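Local atomic coordinates of Ara h 8 allergen isoform (PDB entry 6V8M), a protein that is a peanut allergen of the PR-10 (Bet v 1) family that binds 8-anilino-1-naphthalene sulfonate and may bind abscisic acid. Residues A[28-42]-A[48-60]. Residues are numbered along the deposited sequence; the frame is centred on the assembly and turned at random.
Sequences DELTPKLIPAIQSIE and GGPGTVKKVTAVE. With 2AN (8-anilino-1-naphthalene sulfonate), chain G; 2AN (8-anilino-1-naphthalene sulfonate), chain D; 2AN (8-anilino-1-naphthalene sulfonate), chain E.
Asp28, on helix 27-34, and Lys54 approach from opposite directions and form a salt bridge: NZ lies 2.8 Å from OD1, on the lone pair facing the other oxygen. A lysine suits this place, its extended chain spanning strand to helix; Tyr81 also binds the ammonium group. Just before strand 38-45, Ala37 O accepts Val59 N at 2.8 Å and, from above the carbonyl plane, Gln39 NE2; the methyl CB of Ala37 rests 3.4 Å from O3 of 8-anilino-1-naphthalene sulfonate (chain D). Ile38 pairs with Ala58 and lays CG2 across Val56 CG1, while its CD1 reaches the ligands of chains D and E, the branched chain serving both sheet and pocket. A classic beta bulge follows: Gln39 N and Ser40 N both donate to Thr57 O, at 2.7 and 3.3 Å. It shifts the register by one within the antiparallel hairpin of strands 38-45 and 53-59, at the edge of the seven-stranded Bet v 1 sheet whose concave side, with helix 129-152, encloses the ligand cavity. Ser40 OG, wedged between its backbone N and carbonyl carbon (chi1 58°), touches Thr57 CB at 3.4 Å; both small hydroxyls suit the water shared with Glu42 OE1 and Lys55 O. Ile41 lies alongside Val56, CG1 to CG2 4.0 Å, its apolar branch suited to the face shared with Ile38. Glu42 pairs with Lys55 through two backbone bonds; its carboxylate, able to accept from the water, borders the anilino ring of the chain G ligand, whose sulfonate O2 is hydrogen-bonded to Lys55 NZ (2.8 Å).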
loop_
_atom_site.group_PDB
_atom_site.type_symbol
_atom_site.label_atom_id
_atom_site.label_comp_id
_atom_site.label_asym_id
_atom_site.label_seq_id
_atom_site.Cartn_x
_atom_site.Cartn_y
_atom_site.Cartn_z
ATOM N N ASP A 28 -4.968 -1.189 -8.767
ATOM C CA ASP A 28 -4.889 0.138 -9.436
ATOM C C ASP A 28 -6.273 0.575 -9.913
ATOM O O ASP A 28 -6.576 1.767 -9.802
ATOM C CB ASP A 28 -3.892 0.135 -10.595
ATOM C CG ASP A 28 -2.458 -0.019 -10.133
ATOM O OD1 ASP A 28 -2.214 0.115 -8.920
ATOM O OD2 ASP A 28 -1.604 -0.323 -10.981
ATOM N N GLU A 29 -7.083 -0.350 -10.419
ATOM C CA GLU A 29 -8.450 -0.023 -10.902
ATOM C C GLU A 29 -9.445 0.060 -9.736
ATOM O O GLU A 29 -10.299 0.954 -9.768
ATOM C CB GLU A 29 -8.860 -1.039 -11.966
ATOM C CG GLU A 29 -7.852 -1.091 -13.104
ATOM C CD GLU A 29 -8.409 -1.291 -14.504
ATOM O OE1 GLU A 29 -7.724 -0.885 -15.484
ATOM O OE2 GLU A 29 -9.528 -1.845 -14.622
ATOM N N LEU A 30 -9.338 -0.818 -8.738
ATOM C CA LEU A 30 -10.332 -0.857 -7.626
ATOM C C LEU A 30 -10.134 0.309 -6.664
ATOM O O LEU A 30 -11.126 0.839 -6.159
ATOM C CB LEU A 30 -10.201 -2.176 -6.867
ATOM C CG LEU A 30 -10.911 -3.362 -7.490
ATOM C CD1 LEU A 30 -10.736 -4.586 -6.608
ATOM C CD2 LEU A 30 -12.391 -3.068 -7.694
ATOM N N THR A 31 -8.904 0.691 -6.358
ATOM C CA THR A 31 -8.673 1.630 -5.234
ATOM C C THR A 31 -9.452 2.920 -5.452
ATOM O O THR A 31 -10.153 3.341 -4.546
ATOM C CB THR A 31 -7.184 1.834 -4.940
ATOM O OG1 THR A 31 -6.681 0.540 -4.555
ATOM C CG2 THR A 31 -6.957 2.871 -3.871
ATOM N N PRO A 32 -9.352 3.638 -6.597
ATOM C CA PRO A 32 -10.080 4.894 -6.728
ATOM C C PRO A 32 -11.605 4.717 -6.781
ATOM O O PRO A 32 -12.315 5.670 -6.558
ATOM C CB PRO A 32 -9.539 5.552 -8.014
ATOM C CG PRO A 32 -8.659 4.505 -8.685
ATOM C CD PRO A 32 -8.464 3.347 -7.729
ATOM N N LYS A 33 -12.083 3.523 -7.149
ATOM C CA LYS A 33 -13.525 3.202 -7.152
ATOM C C LYS A 33 -14.044 3.103 -5.726
ATOM O O LYS A 33 -15.229 3.371 -5.514
ATOM C CB LYS A 33 -13.778 1.855 -7.825
ATOM C CG LYS A 33 -13.948 1.918 -9.321
ATOM C CD LYS A 33 -14.500 0.647 -9.906
ATOM C CE LYS A 33 -14.235 0.584 -11.394
ATOM N NZ LYS A 33 -14.691 -0.704 -11.969
ATOM N N LEU A 34 -13.185 2.678 -4.795
ATOM C CA LEU A 34 -13.600 2.385 -3.399
ATOM C C LEU A 34 -13.229 3.515 -2.437
ATOM O O LEU A 34 -13.939 3.644 -1.428
ATOM C CB LEU A 34 -12.967 1.069 -2.971
ATOM C CG LEU A 34 -13.415 -0.147 -3.768
ATOM C CD1 LEU A 34 -12.685 -1.383 -3.312
ATOM C CD2 LEU A 34 -14.908 -0.351 -3.649
ATOM N N ILE A 35 -12.143 4.261 -2.661
ATOM C CA ILE A 35 -11.734 5.332 -1.706
ATOM C C ILE A 35 -12.045 6.662 -2.380
ATOM O O ILE A 35 -11.343 7.040 -3.307
ATOM C CB ILE A 35 -10.255 5.219 -1.300
ATOM C CG1 ILE A 35 -9.931 3.869 -0.658
ATOM C CG2 ILE A 35 -9.842 6.371 -0.405
ATOM C CD1 ILE A 35 -10.506 3.684 0.726
ATOM N N PRO A 36 -13.099 7.377 -1.933
ATOM C CA PRO A 36 -13.517 8.616 -2.594
ATOM C C PRO A 36 -12.355 9.609 -2.779
ATOM O O PRO A 36 -12.256 10.202 -3.817
ATOM C CB PRO A 36 -14.568 9.164 -1.618
ATOM C CG PRO A 36 -15.148 7.921 -0.962
ATOM C CD PRO A 36 -13.927 7.046 -0.759
ATOM N N ALA A 37 -11.481 9.738 -1.781
ATOM C CA ALA A 37 -10.393 10.746 -1.799
ATOM C C ALA A 37 -9.397 10.428 -2.908
ATOM O O ALA A 37 -8.788 11.395 -3.395
ATOM C CB ALA A 37 -9.654 10.828 -0.499
ATOM N N ILE A 38 -9.154 9.153 -3.232
ATOM C CA ILE A 38 -8.161 8.846 -4.300
ATOM C C ILE A 38 -8.815 9.043 -5.671
ATOM O O ILE A 38 -9.842 8.350 -5.981
ATOM C CB ILE A 38 -7.562 7.452 -4.123
ATOM C CG1 ILE A 38 -6.806 7.361 -2.794
ATOM C CG2 ILE A 38 -6.674 7.121 -5.311
ATOM C CD1 ILE A 38 -6.516 5.945 -2.350
ATOM N N GLN A 39 -8.248 9.965 -6.458
ATOM C CA GLN A 39 -8.801 10.365 -7.774
ATOM C C GLN A 39 -8.287 9.428 -8.853
ATOM O O GLN A 39 -9.072 9.063 -9.761
ATOM C CB GLN A 39 -8.396 11.788 -8.125
ATOM C CG GLN A 39 -8.889 12.825 -7.137
ATOM C CD GLN A 39 -10.376 12.769 -6.916
ATOM O OE1 GLN A 39 -11.179 13.116 -7.793
ATOM N NE2 GLN A 39 -10.750 12.385 -5.705
ATOM N N SER A 40 -7.016 9.036 -8.768
ATOM C CA SER A 40 -6.404 8.292 -9.877
ATOM C C SER A 40 -5.159 7.575 -9.430
ATOM O O SER A 40 -4.459 8.081 -8.558
ATOM C CB SER A 40 -6.132 9.199 -11.046
ATOM O OG SER A 40 -5.277 10.276 -10.682
ATOM N N ILE A 41 -4.931 6.437 -10.069
ATOM C CA ILE A 41 -3.639 5.713 -10.018
ATOM C C ILE A 41 -3.204 5.540 -11.465
ATOM O O ILE A 41 -3.911 4.900 -12.246
ATOM C CB ILE A 41 -3.730 4.407 -9.229
ATOM C CG1 ILE A 41 -4.180 4.673 -7.785
ATOM C CG2 ILE A 41 -2.403 3.667 -9.337
ATOM C CD1 ILE A 41 -4.286 3.442 -6.889
ATOM N N GLU A 42 -2.137 6.227 -11.835
ATOM C CA GLU A 42 -1.642 6.286 -13.226
ATOM C C GLU A 42 -0.281 5.624 -13.276
ATOM O O GLU A 42 0.535 5.907 -12.386
ATOM C CB GLU A 42 -1.491 7.736 -13.656
ATOM C CG GLU A 42 -2.789 8.518 -13.655
ATOM C CD GLU A 42 -2.622 9.985 -14.024
ATOM O OE1 GLU A 42 -2.149 10.792 -13.156
ATOM O OE2 GLU A 42 -2.922 10.314 -15.197
ATOM N N GLY A 48 3.414 -3.061 -14.895
ATOM C CA GLY A 48 2.843 -3.695 -13.692
ATOM C C GLY A 48 3.796 -4.681 -13.025
ATOM O O GLY A 48 3.394 -5.233 -11.987
ATOM N N GLY A 49 4.987 -4.917 -13.598
ATOM C CA GLY A 49 6.035 -5.767 -12.990
ATOM C C GLY A 49 7.015 -4.948 -12.161
ATOM O O GLY A 49 6.849 -3.739 -12.014
ATOM N N PRO A 50 8.075 -5.563 -11.585
ATOM C CA PRO A 50 9.058 -4.830 -10.790
ATOM C C PRO A 50 9.639 -3.643 -11.567
ATOM O O PRO A 50 9.884 -3.779 -12.761
ATOM C CB PRO A 50 10.160 -5.854 -10.487
ATOM C CG PRO A 50 9.476 -7.167 -10.613
ATOM C CD PRO A 50 8.409 -6.991 -11.675
ATOM N N GLY A 51 9.817 -2.510 -10.881
ATOM C CA GLY A 51 10.321 -1.266 -11.498
ATOM C C GLY A 51 9.195 -0.347 -11.960
ATOM O O GLY A 51 9.504 0.778 -12.322
ATOM N N THR A 52 7.944 -0.825 -12.008
ATOM C CA THR A 52 6.766 -0.015 -12.418
ATOM C C THR A 52 6.653 1.175 -11.462
ATOM O O THR A 52 6.787 0.983 -10.219
ATOM C CB THR A 52 5.473 -0.835 -12.444
ATOM O OG1 THR A 52 5.617 -1.838 -13.450
ATOM C CG2 THR A 52 4.251 0.029 -12.691
ATOM N N VAL A 53 6.463 2.365 -12.012
ATOM C CA VAL A 53 6.260 3.605 -11.218
ATOM C C VAL A 53 4.843 4.094 -11.451
ATOM O O VAL A 53 4.438 4.206 -12.618
ATOM C CB VAL A 53 7.308 4.679 -11.561
ATOM C CG1 VAL A 53 7.062 5.961 -10.769
ATOM C CG2 VAL A 53 8.699 4.126 -11.281
ATOM N N LYS A 54 4.149 4.397 -10.364
ATOM C CA LYS A 54 2.766 4.897 -10.422
ATOM C C LYS A 54 2.685 6.265 -9.768
ATOM O O LYS A 54 3.380 6.545 -8.769
ATOM C CB LYS A 54 1.775 3.991 -9.688
ATOM C CG LYS A 54 2.013 2.499 -9.851
ATOM C CD LYS A 54 1.028 1.676 -9.055
ATOM C CE LYS A 54 1.342 0.199 -9.067
ATOM N NZ LYS A 54 0.417 -0.551 -8.178
ATOM N N LYS A 55 1.766 7.053 -10.271
ATOM C CA LYS A 55 1.429 8.350 -9.658
ATOM C C LYS A 55 0.048 8.191 -9.029
ATOM O O LYS A 55 -0.916 7.888 -9.765
ATOM C CB LYS A 55 1.447 9.448 -10.703
ATOM C CG LYS A 55 1.230 10.843 -10.155
ATOM C CD LYS A 55 1.119 11.866 -11.269
ATOM C CE LYS A 55 1.033 13.256 -10.687
ATOM N NZ LYS A 55 0.419 14.222 -11.627
ATOM N N VAL A 56 -0.044 8.434 -7.735
ATOM C CA VAL A 56 -1.340 8.340 -7.029
ATOM C C VAL A 56 -1.788 9.750 -6.676
ATOM O O VAL A 56 -1.092 10.414 -5.928
ATOM C CB VAL A 56 -1.302 7.460 -5.774
ATOM C CG1 VAL A 56 -2.675 7.496 -5.137
ATOM C CG2 VAL A 56 -0.825 6.037 -6.021
ATOM N N THR A 57 -2.925 10.169 -7.204
ATOM C CA THR A 57 -3.491 11.519 -6.980
ATOM C C THR A 57 -4.692 11.415 -6.035
ATOM O O THR A 57 -5.584 10.611 -6.295
ATOM C CB THR A 57 -3.867 12.205 -8.303
ATOM O OG1 THR A 57 -2.665 12.319 -9.074
ATOM C CG2 THR A 57 -4.443 13.580 -8.069
ATOM N N ALA A 58 -4.737 12.277 -5.022
ATOM C CA ALA A 58 -5.819 12.266 -4.025
ATOM C C ALA A 58 -6.258 13.685 -3.697
ATOM O O ALA A 58 -5.425 14.616 -3.787
ATOM C CB ALA A 58 -5.376 11.519 -2.787
ATOM N N VAL A 59 -7.499 13.830 -3.248
ATOM C CA VAL A 59 -7.963 15.117 -2.650
ATOM C C VAL A 59 -7.959 14.935 -1.132
ATOM O O VAL A 59 -8.721 14.074 -0.643
ATOM C CB VAL A 59 -9.341 15.535 -3.170
ATOM C CG1 VAL A 59 -9.852 16.771 -2.442
ATOM C CG2 VAL A 59 -9.318 15.761 -4.671
ATOM N N GLU A 60 -7.073 15.656 -0.438
ATOM C CA GLU A 60 -6.931 15.614 1.040
ATOM C C GLU A 60 -7.273 17.009 1.566
ATOM O O GLU A 60 -7.491 17.102 2.781
ATOM C CB GLU A 60 -5.516 15.171 1.446
ATOM C CG GLU A 60 -5.423 14.687 2.886
ATOM C CD GLU A 60 -4.147 13.938 3.268
ATOM O OE1 GLU A 60 -4.181 13.166 4.253
ATOM O OE2 GLU A 60 -3.113 14.125 2.588
HETATM C C1 2AN G . 3.656 12.743 -13.875
HETATM C C2 2AN G . 4.540 11.765 -13.548
HETATM C C3 2AN G . 5.425 11.909 -12.468
HETATM C C4 2AN G . 5.439 13.058 -11.745
HETATM C C5 2AN G . 4.551 14.116 -12.050
HETATM C C6 2AN G . 4.560 15.312 -11.297
HETATM C C7 2AN G . 3.718 16.330 -11.585
HETATM C C8 2AN G . 2.793 16.213 -12.636
HETATM N N 2AN G . 2.777 12.605 -14.969
HETATM S S 2AN G . 1.530 15.026 -14.671
HETATM C C9 2AN G . 2.751 15.079 -13.402
HETATM C C10 2AN G . 3.633 13.976 -13.134
HETATM C C11 2AN G . 2.213 11.446 -15.529
HETATM C C12 2AN G . 2.847 10.808 -16.587
HETATM C C13 2AN G . 2.283 9.678 -17.157
HETATM C C14 2AN G . 1.082 9.189 -16.694
HETATM C C15 2AN G . 0.441 9.827 -15.658
HETATM C C16 2AN G . 0.994 10.956 -15.076
HETATM O O1 2AN G . 0.651 16.309 -14.483
HETATM O O2 2AN G . 0.666 13.916 -14.412
HETATM O O3 2AN G . 2.180 15.115 -15.943
HETATM C C1 2AN D . -7.459 7.408 2.530
HETATM C C2 2AN D . -6.899 6.194 2.291
HETATM C C3 2AN D . -5.738 6.072 1.523
HETATM C C4 2AN D . -5.175 7.167 0.965
HETATM C C5 2AN D . -5.717 8.452 1.179
HETATM C C6 2AN D . -5.082 9.579 0.619
HETATM C C7 2AN D . -5.567 10.816 0.835
HETATM C C8 2AN D . -6.700 11.014 1.646
HETATM N N 2AN D . -8.638 7.477 3.270
HETATM S S 2AN D . -8.760 10.358 3.236
HETATM C C9 2AN D . -7.381 9.957 2.183
HETATM C C10 2AN D . -6.887 8.612 1.988
HETATM C C11 2AN D . -9.006 6.724 4.391
HETATM C C12 2AN D . -8.063 6.178 5.255
HETATM C C13 2AN D . -8.478 5.455 6.364
HETATM C C14 2AN D . -9.820 5.282 6.616
HETATM C C15 2AN D . -10.758 5.826 5.764
HETATM C C16 2AN D . -10.360 6.540 4.646
HETATM O O1 2AN D . -8.460 9.777 4.512
HETATM O O2 2AN D . -8.973 11.764 3.201
HETATM O O3 2AN D . -10.016 9.672 2.634
HETATM C C1 2AN E . -0.292 8.090 0.551
HETATM C C2 2AN E . 0.379 8.978 1.345
HETATM C C3 2AN E . 1.031 8.567 2.509
HETATM C C4 2AN E . 0.904 7.285 2.922
HETATM C C5 2AN E . 0.219 6.324 2.146
HETATM C C6 2AN E . 0.147 4.985 2.589
HETATM C C7 2AN E . -0.498 4.052 1.886
HETATM C C8 2AN E . -1.074 4.365 0.650
HETATM N N 2AN E . -1.021 8.539 -0.560
HETATM S S 2AN E . -1.669 5.818 -1.469
HETATM C C9 2AN E . -1.081 5.651 0.191
HETATM C C10 2AN E . -0.409 6.699 0.920
HETATM C C11 2AN E . -1.367 9.866 -0.897
HETATM C C12 2AN E . -1.559 10.122 -2.250
HETATM C C13 2AN E . -1.841 11.409 -2.677
HETATM C C14 2AN E . -1.954 12.438 -1.771
HETATM C C15 2AN E . -1.773 12.192 -0.428
HETATM C C16 2AN E . -1.480 10.912 0.014
HETATM O O1 2AN E . -0.663 6.560 -2.168
HETATM O O2 2AN E . -1.936 4.508 -1.986
HETATM O O3 2AN E . -2.962 6.654 -1.475
HETATM O O HOH W 1 -2.524 10.031 -10.610
#